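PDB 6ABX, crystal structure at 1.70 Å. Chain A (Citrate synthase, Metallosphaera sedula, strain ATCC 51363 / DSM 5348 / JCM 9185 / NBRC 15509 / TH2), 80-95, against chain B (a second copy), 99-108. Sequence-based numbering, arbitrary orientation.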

# COMPACT_ATOMS: atom_id res chain seq x y z
N THR A 80 14.07 -0.37 18.84
CA THR A 80 14.36 1.00 19.27
C THR A 80 13.31 1.98 18.71
O THR A 80 12.83 2.85 19.44
CB THR A 80 15.79 1.45 18.96
OG1 THR A 80 16.60 0.60 19.77
CG2 THR A 80 16.02 2.91 19.29
N PHE A 81 12.96 1.83 17.43
CA PHE A 81 11.95 2.65 16.81
C PHE A 81 10.61 2.58 17.55
O PHE A 81 9.91 3.61 17.81
CB PHE A 81 11.78 2.30 15.33
CG PHE A 81 10.79 3.23 14.66
CD1 PHE A 81 11.18 4.47 14.18
CD2 PHE A 81 9.45 2.88 14.54
CE1 PHE A 81 10.27 5.33 13.58
CE2 PHE A 81 8.53 3.75 13.96
CZ PHE A 81 8.94 4.97 13.49
N VAL A 82 10.19 1.35 17.90
CA VAL A 82 8.94 1.21 18.62
C VAL A 82 9.00 1.92 19.98
O VAL A 82 8.07 2.55 20.39
CB VAL A 82 8.56 -0.26 18.78
CG1 VAL A 82 7.34 -0.42 19.66
CG2 VAL A 82 8.35 -0.90 17.42
N LYS A 83 10.08 1.72 20.73
CA LYS A 83 10.19 2.38 22.03
C LYS A 83 10.08 3.91 21.91
O LYS A 83 9.52 4.59 22.80
CB LYS A 83 11.51 1.94 22.69
CG LYS A 83 11.50 0.51 23.16
CD LYS A 83 12.89 0.10 23.73
CE LYS A 83 13.28 -1.32 23.39
NZ LYS A 83 14.60 -1.68 24.00
N ARG A 84 10.70 4.45 20.87
CA ARG A 84 10.79 5.85 20.62
C ARG A 84 9.39 6.40 20.37
O ARG A 84 9.06 7.55 20.76
CB ARG A 84 11.71 6.14 19.43
CG ARG A 84 11.71 7.60 19.04
CD ARG A 84 12.90 8.05 18.23
NE ARG A 84 13.01 7.40 16.95
CZ ARG A 84 12.59 7.91 15.79
NH1 ARG A 84 11.77 8.95 15.76
NH2 ARG A 84 13.00 7.33 14.67
N THR A 85 8.54 5.61 19.68
CA THR A 85 7.30 6.15 19.08
C THR A 85 6.01 5.63 19.72
O THR A 85 4.92 6.16 19.41
CB THR A 85 7.25 5.88 17.57
OG1 THR A 85 7.28 4.47 17.33
CG2 THR A 85 8.40 6.54 16.85
N ALA A 86 6.11 4.63 20.61
CA ALA A 86 4.92 3.96 21.13
C ALA A 86 3.93 4.93 21.78
O ALA A 86 2.72 4.74 21.70
CB ALA A 86 5.33 2.93 22.14
N LYS A 87 4.45 5.88 22.55
CA LYS A 87 3.55 6.75 23.33
C LYS A 87 2.95 7.88 22.49
O LYS A 87 1.94 8.44 22.93
CB LYS A 87 4.28 7.41 24.49
CG LYS A 87 4.61 6.46 25.63
CD LYS A 87 4.91 7.20 26.92
CE LYS A 87 5.05 6.31 28.14
NZ LYS A 87 6.22 5.43 27.96
N PHE A 88 3.56 8.23 21.35
CA PHE A 88 3.13 9.40 20.59
C PHE A 88 2.50 9.03 19.25
O PHE A 88 1.69 9.82 18.72
CB PHE A 88 4.33 10.32 20.37
CG PHE A 88 4.98 10.71 21.68
CD1 PHE A 88 4.33 11.60 22.54
CD2 PHE A 88 6.17 10.12 22.11
CE1 PHE A 88 4.89 11.93 23.77
CE2 PHE A 88 6.73 10.46 23.33
CZ PHE A 88 6.10 11.37 24.15
N GLY A 89 2.92 7.91 18.65
CA GLY A 89 2.51 7.60 17.31
C GLY A 89 1.23 6.79 17.26
O GLY A 89 0.87 6.06 18.19
N ASN A 90 0.50 6.96 16.15
CA ASN A 90 -0.65 6.14 15.84
C ASN A 90 -0.15 4.72 15.68
O ASN A 90 0.84 4.47 15.00
CB ASN A 90 -1.36 6.67 14.59
CG ASN A 90 -2.51 5.79 14.20
OD1 ASN A 90 -2.27 4.69 13.79
ND2 ASN A 90 -3.73 6.30 14.18
N PRO A 91 -0.75 3.72 16.35
CA PRO A 91 -0.13 2.40 16.34
C PRO A 91 -0.11 1.77 14.95
O PRO A 91 0.79 1.00 14.66
CB PRO A 91 -1.00 1.56 17.27
CG PRO A 91 -1.94 2.49 17.96
CD PRO A 91 -1.83 3.85 17.32
N MET A 92 -1.09 2.09 14.12
CA MET A 92 -1.07 1.61 12.72
C MET A 92 0.06 2.27 11.92
O MET A 92 0.70 1.61 11.11
CB MET A 92 -2.46 1.81 12.07
CG MET A 92 -3.47 0.77 12.50
SD MET A 92 -3.08 -0.97 12.06
CE MET A 92 -3.78 -1.00 10.42
N ASP A 93 0.40 3.52 12.22
CA ASP A 93 1.56 4.17 11.63
C ASP A 93 2.84 3.47 12.08
O ASP A 93 3.75 3.32 11.30
CB ASP A 93 1.66 5.66 11.97
CG ASP A 93 0.51 6.49 11.38
OD1 ASP A 93 -0.29 5.93 10.60
OD2 ASP A 93 0.39 7.71 11.74
N ILE A 94 2.91 3.06 13.36
CA ILE A 94 4.07 2.38 13.84
C ILE A 94 4.20 1.04 13.12
O ILE A 94 5.23 0.68 12.67
CB ILE A 94 4.01 2.20 15.37
CG1 ILE A 94 4.04 3.56 16.08
CG2 ILE A 94 5.15 1.32 15.83
CD1 ILE A 94 3.78 3.46 17.58
N LEU A 95 3.08 0.31 13.01
CA LEU A 95 3.13 -1.00 12.38
C LEU A 95 3.47 -0.86 10.88
O LEU A 95 4.29 -1.64 10.38
CB LEU A 95 1.78 -1.68 12.53
CG LEU A 95 1.77 -3.14 12.04
CD1 LEU A 95 2.68 -3.98 12.90
CD2 LEU A 95 0.35 -3.71 11.98
N VAL B 99 8.89 8.02 4.07
CA VAL B 99 7.59 8.63 3.91
C VAL B 99 6.65 8.11 5.01
O VAL B 99 5.86 8.88 5.62
CB VAL B 99 7.01 8.42 2.50
CG1 VAL B 99 5.56 8.91 2.45
CG2 VAL B 99 7.87 9.13 1.45
N SER B 100 6.75 6.81 5.32
CA SER B 100 6.04 6.25 6.46
C SER B 100 6.41 6.94 7.78
O SER B 100 5.50 7.27 8.56
CB SER B 100 6.23 4.75 6.56
OG SER B 100 5.32 4.22 7.52
N MET B 101 7.69 7.28 7.97
CA MET B 101 8.13 7.98 9.17
C MET B 101 7.60 9.43 9.19
O MET B 101 7.18 9.96 10.23
CB MET B 101 9.66 7.99 9.27
CG MET B 101 10.21 6.67 9.56
SD MET B 101 12.03 6.58 9.36
CE MET B 101 12.36 5.08 10.31
N MET B 102 7.58 10.09 8.03
CA MET B 102 7.09 11.47 7.95
C MET B 102 5.63 11.51 8.37
O MET B 102 5.16 12.42 9.08
CB MET B 102 7.13 11.97 6.49
CG MET B 102 8.40 12.42 6.01
SD MET B 102 8.13 12.89 4.23
CE MET B 102 9.65 12.22 3.59
N GLY B 103 4.89 10.50 7.93
CA GLY B 103 3.48 10.44 8.25
C GLY B 103 3.25 10.21 9.72
O GLY B 103 2.42 10.86 10.33
N LEU B 104 4.03 9.27 10.29
CA LEU B 104 3.93 8.97 11.71
C LEU B 104 4.11 10.25 12.55
O LEU B 104 3.40 10.46 13.52
CB LEU B 104 4.95 7.88 12.04
CG LEU B 104 4.98 7.42 13.50
CD1 LEU B 104 5.42 5.97 13.57
CD2 LEU B 104 5.91 8.30 14.31
N GLU B 105 5.06 11.10 12.16
CA GLU B 105 5.42 12.33 12.92
C GLU B 105 4.46 13.49 12.67
O GLU B 105 4.54 14.50 13.35
CB GLU B 105 6.83 12.74 12.54
CG GLU B 105 7.82 11.71 13.02
CD GLU B 105 9.30 11.92 12.80
OE1 GLU B 105 9.67 12.77 11.95
OE2 GLU B 105 10.07 11.18 13.45
N ASP B 106 3.65 13.43 11.61
CA ASP B 106 2.69 14.50 11.29
C ASP B 106 1.25 14.03 11.61
O ASP B 106 0.50 13.53 10.74
CB ASP B 106 2.84 14.92 9.82
CG ASP B 106 1.97 16.10 9.42
OD1 ASP B 106 1.28 16.64 10.32
OD2 ASP B 106 1.95 16.42 8.23
N ARG B 107 0.82 14.19 12.85
CA ARG B 107 -0.51 13.72 13.24
C ARG B 107 -1.55 14.83 13.00
O ARG B 107 -2.75 14.54 13.11
CB ARG B 107 -0.47 13.16 14.67
CG ARG B 107 0.17 11.78 14.79
CD ARG B 107 -0.19 11.03 16.08
NE ARG B 107 -1.37 10.15 16.03
CZ ARG B 107 -1.80 9.40 17.06
NH1 ARG B 107 -1.10 9.33 18.18
NH2 ARG B 107 -2.93 8.71 16.98
N SER B 108 -1.11 16.06 12.65
CA SER B 108 -1.99 17.18 12.22
C SER B 108 -3.08 16.68 11.27
O SER B 108 -2.90 15.71 10.54
CB SER B 108 -1.23 18.31 11.62
OG SER B 108 -1.06 18.10 10.22
O HOH W 1 -0.85 7.80 21.13
O HOH W 2 1.38 8.78 14.10
O HOH W 3 -3.41 9.38 13.36

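How does L104(B) fill the space between the two chain A helices? Its CA-to-CB bond points sideways, but with chi1 at -179° (t) and chi2 at 150° (t) the branched end comes nearer and sits as a knob among F81(A), T85(A), D93(A) and I94(A). L104(B) CD1 lies 3.7 Å from F81(A) CZ, at the edge of that ring, and 3.7 Å from I94(A) CG1; L104(B) CD2 lies 4.0 Å from T85(A) CG2. The CA-to-CB bond of F81(A) points toward chain B, and with chi1 t F81(A) CE1 also meets M101(B) CE at 3.9 Å.

What accompanies the p rotamer of T85(A)? T85(A) OG1 donates to F81(A) O at 2.8 Å, satisfying the hydroxyl within its own chain and leaving CG2 free to pack on the leucine.

How does R107(B) reach chain A? From a loop just beyond its helix, its CA-to-CB bond points toward chain A, and R107(B) NH1 donates to F88(A) O at 2.9 Å, the direct hydrogen bond between the stretches. That oxygen lies at the guanidinium edge, whereas N90(A) N lies over one face, 3.5 Å from R107(B) CZ. The side chain of N90(A), chi1 t, turns N90(A) OD1 back to cap its own helix, accepting weak bonds from M92(A) N at 2.9 Å and D93(A) N at 3.3 Å.

Where do the remaining polar groups find partners? D93(A), chi1 m, packs D93(A) CB 4.0 Å from L104(B) CB, while the oxygen of one water donates to D93(A) OD2 at 2.8 Å and to L104(B) O at 2.7 Å, and accepts from N90(A) N at 2.9 Å. The water thus joins the chains where no direct polar bond does. Farther out, R84(A) NH1 and E105(B) OE2 form a long salt bridge at 3.6 Å, although the position of that oxygen is less certain.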